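PDB 4M16: bartonella effector protein (Bep) substrate of VirB T4SS, which probably transfers AMP from ATP to tyrosine or threonine side chains of proteins, and is represented here by its N-terminal Fic domain. Local coordinates for residues 61-66 / 153-158; 80-85 / 111-116. All coordinates share one frame; numbering follows the deposited sequence.

Contact 1 (61-66 / 153-158); sequences YLKYLH and HPFRAG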
ATOM      1  N   TYR A  61      -3.120  12.194   0.614  1.00 17.73           N
ATOM      2  CA  TYR A  61      -1.858  12.056  -0.091  1.00 17.65           C
ATOM      3  C   TYR A  61      -1.728  10.610  -0.608  1.00 17.71           C
ATOM      4  O   TYR A  61      -1.177  10.385  -1.665  1.00 16.80           O
ATOM      5  CB  TYR A  61      -0.704  12.383   0.838  1.00 17.66           C
ATOM      6  CG  TYR A  61       0.655  12.314   0.230  1.00 17.95           C
ATOM      7  CD1 TYR A  61       0.984  13.066  -0.884  1.00 19.17           C
ATOM      8  CD2 TYR A  61       1.631  11.476   0.772  1.00 18.39           C
ATOM      9  CE1 TYR A  61       2.240  12.994  -1.451  1.00 19.92           C
ATOM     10  CE2 TYR A  61       2.882  11.399   0.232  1.00 18.74           C
ATOM     11  CZ  TYR A  61       3.198  12.169  -0.892  1.00 20.91           C
ATOM     12  OH  TYR A  61       4.492  12.104  -1.410  1.00 21.28           O
ATOM     13  N   LEU A  62      -2.210   9.642   0.176  1.00 17.22           N
ATOM     14  CA  LEU A  62      -2.072   8.255  -0.240  1.00 17.02           C
ATOM     15  C   LEU A  62      -2.896   8.044  -1.542  1.00 17.10           C
ATOM     16  O   LEU A  62      -2.420   7.408  -2.499  1.00 16.25           O
ATOM     17  CB  LEU A  62      -2.510   7.304   0.868  1.00 17.53           C
ATOM     18  CG  LEU A  62      -2.382   5.824   0.526  1.00 17.69           C
ATOM     19  CD1 LEU A  62      -0.930   5.373   0.683  1.00 18.40           C
ATOM     20  CD2 LEU A  62      -3.245   4.997   1.452  1.00 18.48           C
ATOM     21  N   LYS A  63      -4.094   8.634  -1.588  1.00 17.83           N
ATOM     22  CA  LYS A  63      -4.949   8.551  -2.810  1.00 18.09           C
ATOM     23  C   LYS A  63      -4.322   9.264  -4.020  1.00 18.19           C
ATOM     24  O   LYS A  63      -4.367   8.779  -5.161  1.00 18.29           O
ATOM     25  CB  LYS A  63      -6.338   9.110  -2.510  1.00 19.11           C
ATOM     26  CG  LYS A  63      -7.111   8.311  -1.453  1.00 19.40           C
ATOM     27  CD  LYS A  63      -8.428   9.023  -1.155  1.00 21.37           C
ATOM     28  CE  LYS A  63      -9.020   8.538   0.161  1.00 22.68           C
ATOM     29  NZ  LYS A  63     -10.073   9.444   0.691  1.00 23.47           N
ATOM     30  N   TYR A  64      -3.730  10.433  -3.761  1.00 18.39           N
ATOM     31  CA  TYR A  64      -2.998  11.194  -4.744  1.00 19.13           C
ATOM     32  C   TYR A  64      -1.897  10.306  -5.361  1.00 18.43           C
ATOM     33  O   TYR A  64      -1.757  10.242  -6.575  1.00 17.62           O
ATOM     34  CB  TYR A  64      -2.388  12.472  -4.108  1.00 19.74           C
ATOM     35  CG  TYR A  64      -1.296  13.072  -4.926  1.00 21.63           C
ATOM     36  CD1 TYR A  64      -1.582  13.980  -5.957  1.00 22.76           C
ATOM     37  CD2 TYR A  64       0.036  12.800  -4.644  1.00 22.32           C
ATOM     38  CE1 TYR A  64      -0.570  14.573  -6.695  1.00 23.70           C
ATOM     39  CE2 TYR A  64       1.061  13.379  -5.385  1.00 22.94           C
ATOM     40  CZ  TYR A  64       0.759  14.262  -6.405  1.00 24.33           C
ATOM     41  OH  TYR A  64       1.761  14.826  -7.156  1.00 26.35           O
ATOM     42  N   LEU A  65      -1.094   9.676  -4.498  1.00 18.12           N
ATOM     43  CA  LEU A  65      -0.026   8.789  -4.953  1.00 17.27           C
ATOM     44  C   LEU A  65      -0.548   7.588  -5.779  1.00 16.87           C
ATOM     45  O   LEU A  65       0.052   7.226  -6.779  1.00 16.51           O
ATOM     46  CB  LEU A  65       0.828   8.290  -3.774  1.00 17.07           C
ATOM     47  CG  LEU A  65       1.748   9.245  -3.047  1.00 17.68           C
ATOM     48  CD1 LEU A  65       2.362   8.588  -1.801  1.00 17.48           C
ATOM     49  CD2 LEU A  65       2.809   9.787  -3.959  1.00 18.72           C
ATOM     50  N   HIS A  66      -1.643   6.976  -5.345  1.00 16.78           N
ATOM     51  CA  HIS A  66      -2.208   5.862  -6.097  1.00 17.02           C
ATOM     52  C   HIS A  66      -2.656   6.293  -7.493  1.00 17.26           C
ATOM     53  O   HIS A  66      -2.428   5.567  -8.466  1.00 16.25           O
ATOM     54  CB  HIS A  66      -3.383   5.261  -5.315  1.00 16.86           C
ATOM     55  CG  HIS A  66      -3.848   3.962  -5.853  1.00 16.59           C
ATOM     56  ND1 HIS A  66      -4.849   3.865  -6.782  1.00 17.40           N
ATOM     57  CD2 HIS A  66      -3.461   2.697  -5.583  1.00 16.34           C
ATOM     58  CE1 HIS A  66      -5.078   2.596  -7.041  1.00 17.07           C
ATOM     59  NE2 HIS A  66      -4.241   1.873  -6.338  1.00 16.91           N
ATOM     60  N   HIS A 153      -5.823  -1.941   3.291  1.00 14.70           N
ATOM     61  CA  HIS A 153      -5.774  -2.293   1.888  1.00 14.85           C
ATOM     62  C   HIS A 153      -6.912  -1.582   1.175  1.00 14.49           C
ATOM     63  O   HIS A 153      -7.787  -2.226   0.599  1.00 14.52           O
ATOM     64  CB  HIS A 153      -5.851  -3.814   1.660  1.00 16.79           C
ATOM     65  CG  HIS A 153      -4.610  -4.399   1.049  1.00 19.24           C
ATOM     66  ND1 HIS A 153      -3.366  -4.248   1.628  1.00 23.28           N
ATOM     67  CD2 HIS A 153      -4.426  -5.143  -0.056  1.00 21.52           C
ATOM     68  CE1 HIS A 153      -2.473  -4.898   0.909  1.00 24.57           C
ATOM     69  NE2 HIS A 153      -3.092  -5.413  -0.141  1.00 23.52           N
ATOM     70  N   PRO A 154      -6.905  -0.242   1.219  1.00 14.04           N
ATOM     71  CA  PRO A 154      -8.039   0.532   0.797  1.00 14.67           C
ATOM     72  C   PRO A 154      -8.339   0.584  -0.722  1.00 14.79           C
ATOM     73  O   PRO A 154      -9.391   1.065  -1.064  1.00 15.65           O
ATOM     74  CB  PRO A 154      -7.688   1.945   1.279  1.00 14.74           C
ATOM     75  CG  PRO A 154      -6.201   2.004   1.259  1.00 14.18           C
ATOM     76  CD  PRO A 154      -5.807   0.617   1.709  1.00 14.15           C
ATOM     77  N   PHE A 155      -7.401   0.209  -1.584  1.00 15.57           N
ATOM     78  CA  PHE A 155      -7.613   0.194  -3.062  1.00 15.77           C
ATOM     79  C   PHE A 155      -7.953  -1.186  -3.632  1.00 15.95           C
ATOM     80  O   PHE A 155      -7.603  -2.208  -3.042  1.00 16.38           O
ATOM     81  CB  PHE A 155      -6.364   0.772  -3.776  1.00 15.75           C
ATOM     82  CG  PHE A 155      -5.950   2.103  -3.252  1.00 15.69           C
ATOM     83  CD1 PHE A 155      -6.652   3.242  -3.574  1.00 16.12           C
ATOM     84  CD2 PHE A 155      -4.860   2.220  -2.374  1.00 15.23           C
ATOM     85  CE1 PHE A 155      -6.292   4.486  -3.014  1.00 16.13           C
ATOM     86  CE2 PHE A 155      -4.516   3.432  -1.820  1.00 15.12           C
ATOM     87  CZ  PHE A 155      -5.196   4.591  -2.177  1.00 15.73           C
ATOM     88  N   ARG A 156      -8.599  -1.229  -4.820  1.00 15.97           N
ATOM     89  CA  ARG A 156      -8.821  -2.502  -5.471  1.00 16.39           C
ATOM     90  C   ARG A 156      -7.532  -3.290  -5.670  1.00 15.75           C
ATOM     91  O   ARG A 156      -7.503  -4.497  -5.473  1.00 15.33           O
ATOM     92  CB  ARG A 156      -9.591  -2.352  -6.800  1.00 17.03           C
ATOM     93  CG  ARG A 156      -9.827  -3.652  -7.531  1.00 17.93           C
ATOM     94  CD  ARG A 156     -10.568  -4.650  -6.697  1.00 18.56           C
ATOM     95  NE  ARG A 156     -10.709  -5.871  -7.439  1.00 18.57           N
ATOM     96  CZ  ARG A 156      -9.751  -6.785  -7.643  1.00 19.61           C
ATOM     97  NH1 ARG A 156      -8.480  -6.643  -7.214  1.00 20.56           N
ATOM     98  NH2 ARG A 156     -10.034  -7.833  -8.336  1.00 19.73           N
ATOM     99  N   ALA A 157      -6.470  -2.610  -6.035  1.00 15.13           N
ATOM    100  CA  ALA A 157      -5.183  -3.230  -6.236  1.00 15.18           C
ATOM    101  C   ALA A 157      -4.115  -2.122  -6.187  1.00 14.90           C
ATOM    102  O   ALA A 157      -4.442  -0.928  -6.191  1.00 15.09           O
ATOM    103  CB  ALA A 157      -5.122  -3.930  -7.597  1.00 15.50           C
ATOM    104  N   GLY A 158      -2.829  -2.498  -6.114  1.00 14.60           N
ATOM    105  CA  GLY A 158      -1.796  -1.498  -6.084  1.00 14.54           C
ATOM    106  C   GLY A 158      -1.534  -0.983  -4.671  1.00 14.80           C
ATOM    107  O   GLY A 158      -0.751  -0.041  -4.469  1.00 14.86           O
TER

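Contact 2 (80-85 / 111-116); sequences TRDLSF and DKIQEN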
ATOM      1  N   THR A  80     -11.055   4.673  -3.432  1.00 20.62           N
ATOM      2  CA  THR A  80     -11.000   3.543  -2.493  1.00 20.29           C
ATOM      3  C   THR A  80     -12.119   2.545  -2.783  1.00 20.86           C
ATOM      4  O   THR A  80     -13.212   2.896  -3.292  1.00 20.93           O
ATOM      5  CB  THR A  80     -10.996   4.034  -1.050  1.00 19.91           C
ATOM      6  OG1 THR A  80     -12.157   4.864  -0.812  1.00 21.55           O
ATOM      7  CG2 THR A  80      -9.733   4.833  -0.798  1.00 20.12           C
ATOM      8  N   ARG A  81     -11.806   1.286  -2.526  1.00 20.20           N
ATOM      9  CA  ARG A  81     -12.650   0.171  -2.950  1.00 20.01           C
ATOM     10  C   ARG A  81     -13.981   0.023  -2.205  1.00 21.69           C
ATOM     11  O   ARG A  81     -14.842  -0.699  -2.688  1.00 24.88           O
ATOM     12  CB  ARG A  81     -11.846  -1.157  -2.936  1.00 18.71           C
ATOM     13  CG  ARG A  81     -11.506  -1.702  -1.552  1.00 17.66           C
ATOM     14  CD  ARG A  81     -10.774  -3.023  -1.594  1.00 16.26           C
ATOM     15  NE  ARG A  81     -10.175  -3.250  -0.279  1.00 15.41           N
ATOM     16  CZ  ARG A  81     -10.790  -3.736   0.790  1.00 15.03           C
ATOM     17  NH1 ARG A  81     -12.037  -4.187   0.731  1.00 15.79           N
ATOM     18  NH2 ARG A  81     -10.109  -3.834   1.946  1.00 14.41           N
ATOM     19  N   ASP A  82     -14.179   0.732  -1.104  1.00 22.76           N
ATOM     20  CA  ASP A  82     -15.474   0.751  -0.426  1.00 24.71           C
ATOM     21  C   ASP A  82     -16.583   1.398  -1.268  1.00 25.43           C
ATOM     22  O   ASP A  82     -17.765   1.073  -1.104  1.00 25.06           O
ATOM     23  CB  ASP A  82     -15.390   1.507   0.892  1.00 25.36           C
ATOM     24  CG  ASP A  82     -14.733   2.851   0.765  1.00 26.02           C
ATOM     25  OD1 ASP A  82     -13.614   2.946   0.201  1.00 26.80           O
ATOM     26  OD2 ASP A  82     -15.295   3.829   1.276  1.00 28.30           O
ATOM     27  N   LEU A  83     -16.202   2.313  -2.149  1.00 24.39           N
ATOM     28  CA  LEU A  83     -17.187   3.072  -2.890  1.00 27.43           C
ATOM     29  C   LEU A  83     -17.553   2.296  -4.156  1.00 25.38           C
ATOM     30  O   LEU A  83     -16.716   1.693  -4.795  1.00 25.88           O
ATOM     31  CB  LEU A  83     -16.634   4.455  -3.229  1.00 29.08           C
ATOM     32  CG  LEU A  83     -16.421   5.368  -1.987  1.00 32.62           C
ATOM     33  CD1 LEU A  83     -15.679   6.620  -2.408  1.00 35.25           C
ATOM     34  CD2 LEU A  83     -17.729   5.749  -1.295  1.00 33.53           C
ATOM     35  N   SER A  84     -18.812   2.308  -4.504  1.00 24.50           N
ATOM     36  CA  SER A  84     -19.250   1.829  -5.806  1.00 24.22           C
ATOM     37  C   SER A  84     -18.559   2.610  -6.885  1.00 22.92           C
ATOM     38  O   SER A  84     -18.597   3.860  -6.866  1.00 23.68           O
ATOM     39  CB  SER A  84     -20.752   2.025  -5.951  1.00 25.88           C
ATOM     40  OG  SER A  84     -21.354   1.112  -5.088  1.00 28.00           O
ATOM     41  N   PHE A  85     -17.932   1.907  -7.815  1.00 20.77           N
ATOM     42  CA  PHE A  85     -17.191   2.560  -8.876  1.00 20.10           C
ATOM     43  C   PHE A  85     -17.892   2.479 -10.257  1.00 20.74           C
ATOM     44  O   PHE A  85     -18.135   1.395 -10.792  1.00 20.02           O
ATOM     45  CB  PHE A  85     -15.766   2.068  -9.001  1.00 18.98           C
ATOM     46  CG  PHE A  85     -14.994   2.882  -9.976  1.00 19.07           C
ATOM     47  CD1 PHE A  85     -14.587   4.156  -9.628  1.00 19.14           C
ATOM     48  CD2 PHE A  85     -14.819   2.465 -11.288  1.00 19.32           C
ATOM     49  CE1 PHE A  85     -13.929   4.985 -10.532  1.00 20.02           C
ATOM     50  CE2 PHE A  85     -14.152   3.278 -12.203  1.00 19.50           C
ATOM     51  CZ  PHE A  85     -13.731   4.536 -11.841  1.00 19.91           C
ATOM     52  N   ASP A 111     -16.994  -1.555   4.515  1.00 22.16           N
ATOM     53  CA  ASP A 111     -17.798  -0.806   5.487  1.00 24.35           C
ATOM     54  C   ASP A 111     -17.007  -0.043   6.558  1.00 23.74           C
ATOM     55  O   ASP A 111     -17.578   0.784   7.257  1.00 24.77           O
ATOM     56  CB  ASP A 111     -18.769  -1.767   6.209  1.00 27.14           C
ATOM     57  CG  ASP A 111     -19.868  -2.254   5.307  1.00 30.17           C
ATOM     58  OD1 ASP A 111     -19.938  -1.795   4.119  1.00 33.92           O
ATOM     59  OD2 ASP A 111     -20.684  -3.081   5.787  1.00 34.11           O
ATOM     60  N   LYS A 112     -15.741  -0.383   6.730  1.00 22.08           N
ATOM     61  CA  LYS A 112     -14.869   0.182   7.775  1.00 22.07           C
ATOM     62  C   LYS A 112     -13.741   1.000   7.156  1.00 20.42           C
ATOM     63  O   LYS A 112     -13.011   1.674   7.892  1.00 19.37           O
ATOM     64  CB  LYS A 112     -14.208  -0.943   8.577  1.00 22.81           C
ATOM     65  CG  LYS A 112     -15.177  -1.792   9.427  1.00 26.38           C
ATOM     66  CD  LYS A 112     -16.016  -0.902  10.299  1.00 30.43           C
ATOM     67  CE  LYS A 112     -16.517  -1.573  11.562  1.00 34.75           C
ATOM     68  NZ  LYS A 112     -17.270  -0.583  12.387  1.00 37.53           N
ATOM     69  N   ILE A 113     -13.585   0.979   5.835  1.00 19.09           N
ATOM     70  CA  ILE A 113     -12.387   1.626   5.248  1.00 18.79           C
ATOM     71  C   ILE A 113     -12.365   3.135   5.563  1.00 18.79           C
ATOM     72  O   ILE A 113     -11.334   3.659   5.960  1.00 17.44           O
ATOM     73  CB  ILE A 113     -12.256   1.348   3.737  1.00 18.47           C
ATOM     74  CG1 ILE A 113     -11.886  -0.136   3.529  1.00 18.32           C
ATOM     75  CG2 ILE A 113     -11.190   2.228   3.082  1.00 18.13           C
ATOM     76  CD1 ILE A 113     -11.876  -0.574   2.078  1.00 18.57           C
ATOM     77  N   GLN A 114     -13.508   3.837   5.428  1.00 19.53           N
ATOM     78  CA  GLN A 114     -13.498   5.275   5.669  1.00 21.11           C
ATOM     79  C   GLN A 114     -13.123   5.597   7.109  1.00 21.59           C
ATOM     80  O   GLN A 114     -12.287   6.483   7.385  1.00 21.70           O
ATOM     81  CB  GLN A 114     -14.864   5.925   5.333  1.00 23.09           C
ATOM     82  CG  GLN A 114     -15.155   5.987   3.836  1.00 24.26           C
ATOM     83  CD  GLN A 114     -14.195   6.869   3.040  1.00 25.05           C
ATOM     84  OE1 GLN A 114     -13.724   7.916   3.509  1.00 25.40           O
ATOM     85  NE2 GLN A 114     -13.884   6.433   1.846  1.00 24.81           N
ATOM     86  N   GLU A 115     -13.746   4.889   8.038  1.00 22.35           N
ATOM     87  CA  GLU A 115     -13.439   5.064   9.443  1.00 23.86           C
ATOM     88  C   GLU A 115     -11.945   4.763   9.763  1.00 20.64           C
ATOM     89  O   GLU A 115     -11.290   5.471  10.565  1.00 19.46           O
ATOM     90  CB  GLU A 115     -14.364   4.121  10.214  1.00 26.98           C
ATOM     91  CG  GLU A 115     -13.977   3.887  11.640  1.00 31.20           C
ATOM     92  CD  GLU A 115     -15.117   3.286  12.465  1.00 36.04           C
ATOM     93  OE1 GLU A 115     -15.741   2.286  12.015  1.00 36.21           O
ATOM     94  OE2 GLU A 115     -15.355   3.833  13.573  1.00 38.33           O
ATOM     95  N   ASN A 116     -11.444   3.680   9.194  1.00 18.92           N
ATOM     96  CA  ASN A 116     -10.087   3.246   9.434  1.00 18.07           C
ATOM     97  C   ASN A 116      -9.064   4.225   8.861  1.00 17.35           C
ATOM     98  O   ASN A 116      -8.044   4.531   9.502  1.00 17.00           O
ATOM     99  CB  ASN A 116      -9.845   1.819   8.916  1.00 17.71           C
ATOM    100  CG  ASN A 116     -10.576   0.724   9.724  1.00 18.30           C
ATOM    101  OD1 ASN A 116     -11.033   0.914  10.876  1.00 19.91           O
ATOM    102  ND2 ASN A 116     -10.659  -0.430   9.144  1.00 17.90           N
TER
HETATM  103  O   HOH W   1     -12.344   7.510  -0.360  1.00 25.76           O

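Contact 1 (61-66 / 153-158)
His66 lies flat against Phe155, a side chain of the HPFRAGN loop that forms the start of the Fic signature between helices 135-152 and 159-174. The two rings form an offset stack, their planes only 8° apart and their centroids separated by 3.9 Å. Each ring meets the other off-centre: CD2 of His66 sits 3.5 Å from CG of Phe155, near the root of the phenyl ring, while CB of His66 reaches over the same phenyl face, 3.9 Å from the ring centroid, as a CH-pi contact. The side chains run in opposite directions, each ring tip pointing back toward the backbone that carries the other. His66 reaches across because its CG is anti to the backbone N (chi1 -168°), which throws the imidazole out from helix 59-70. Phe155 puts CG beside its own backbone N and anti to the carbonyl carbon, sending the phenyl back toward the helix.

Leu62, one turn earlier, packs against the outer end of this ring, with CD2 3.8 Å from CE2 of Phe155; the same methyl touches CG of Pro154. At the ring tip the backbone of Lys63 approaches near the phenyl plane, CA to CZ of Phe155 at 4.0 Å, and the amine end of its chain leads away. The stack thus ties helix 59-70 to the signature loop.

The rotation of the imidazole is fixed from two sides. ND1 accepts a hydrogen bond from the backbone N of Gly78, leaving NE2 as the donor to the loop. NE2 of His66 gives its hydrogen to the carbonyl O of Ala157, which lies almost in the ring plane, at 2.8 Å and with an N-H...O angle of 167°.

Contact 2 (80-85 / 111-116)
Ile113 sets its CD1 methyl over the centre of the Arg81 guanidinium, 3.6 Å from CZ, so the flat group is covered on that face by helix 110-126 of the Fic domain. Arg81 belongs to a type I beta turn running from Thr80 to Leu83, and this turn packs against the first turns of the helix. The two side chains cross at about a right angle: CD1 ends the extended CG1 branch of Ile113, while the arginine chain passes across it, extended from CG to NE. Hydrogen bonds to backbone carbonyls elsewhere grip the guanidinium; NE is bound by that of His153 in the signature loop, NH1 by Met95 and NH2 by Ala108, which would hold the plane steady beneath the methyl.

Beside this methyl-guanidinium contact, Asp82 turns its carboxylate to the helix, and each oxygen uses its syn lone pair for a different partner. OD1 accepts from OG1 of Thr80 at 2.6 Å, a bond inside the turn, and also lies 3.8 Å from CG2 of Ile113. OD2 accepts from NE2 of Gln114 at 3.0 Å, nearly straight at 166°. Gln114 reaches it by bending at chi2 (-64°), which brings the amide N-H to the syn side of OD2, with OD2 in the amide plane and the amide and carboxylate planes 39° apart.

A water closes the circuit. It donates to Thr80 OG1 at 2.7 Å, so the hydroxyl accepts a hydrogen bond from the water while donating one to Asp82, and it accepts the second N-H of Gln114, its oxygen standing 2.9 Å from NE2.

How the contacts relate
The HPFRAGN loop joins the two contacts, whose centres lie 11 Å apart. In contact 1 its Phe155 faces helix 59-70; on the other flank, Arg81 of contact 2 grips the loop twice. Its bond from NE to the carbonyl O of His153 measures 2.7 Å, and its backbone N gives a second to the carbonyl O of Pro154 at 2.8 Å. Pro154 also touches Leu62 in contact 1 and Ile113 in contact 2, bridging both. Segments 80-85 and 111-116 both fall in the chain between the two segments of contact 1. His153 occupies the place of the signature histidine used in AMP transfer by active Fic relatives, so contact 1 includes part of the probable active-site loop and contact 2 packs against it.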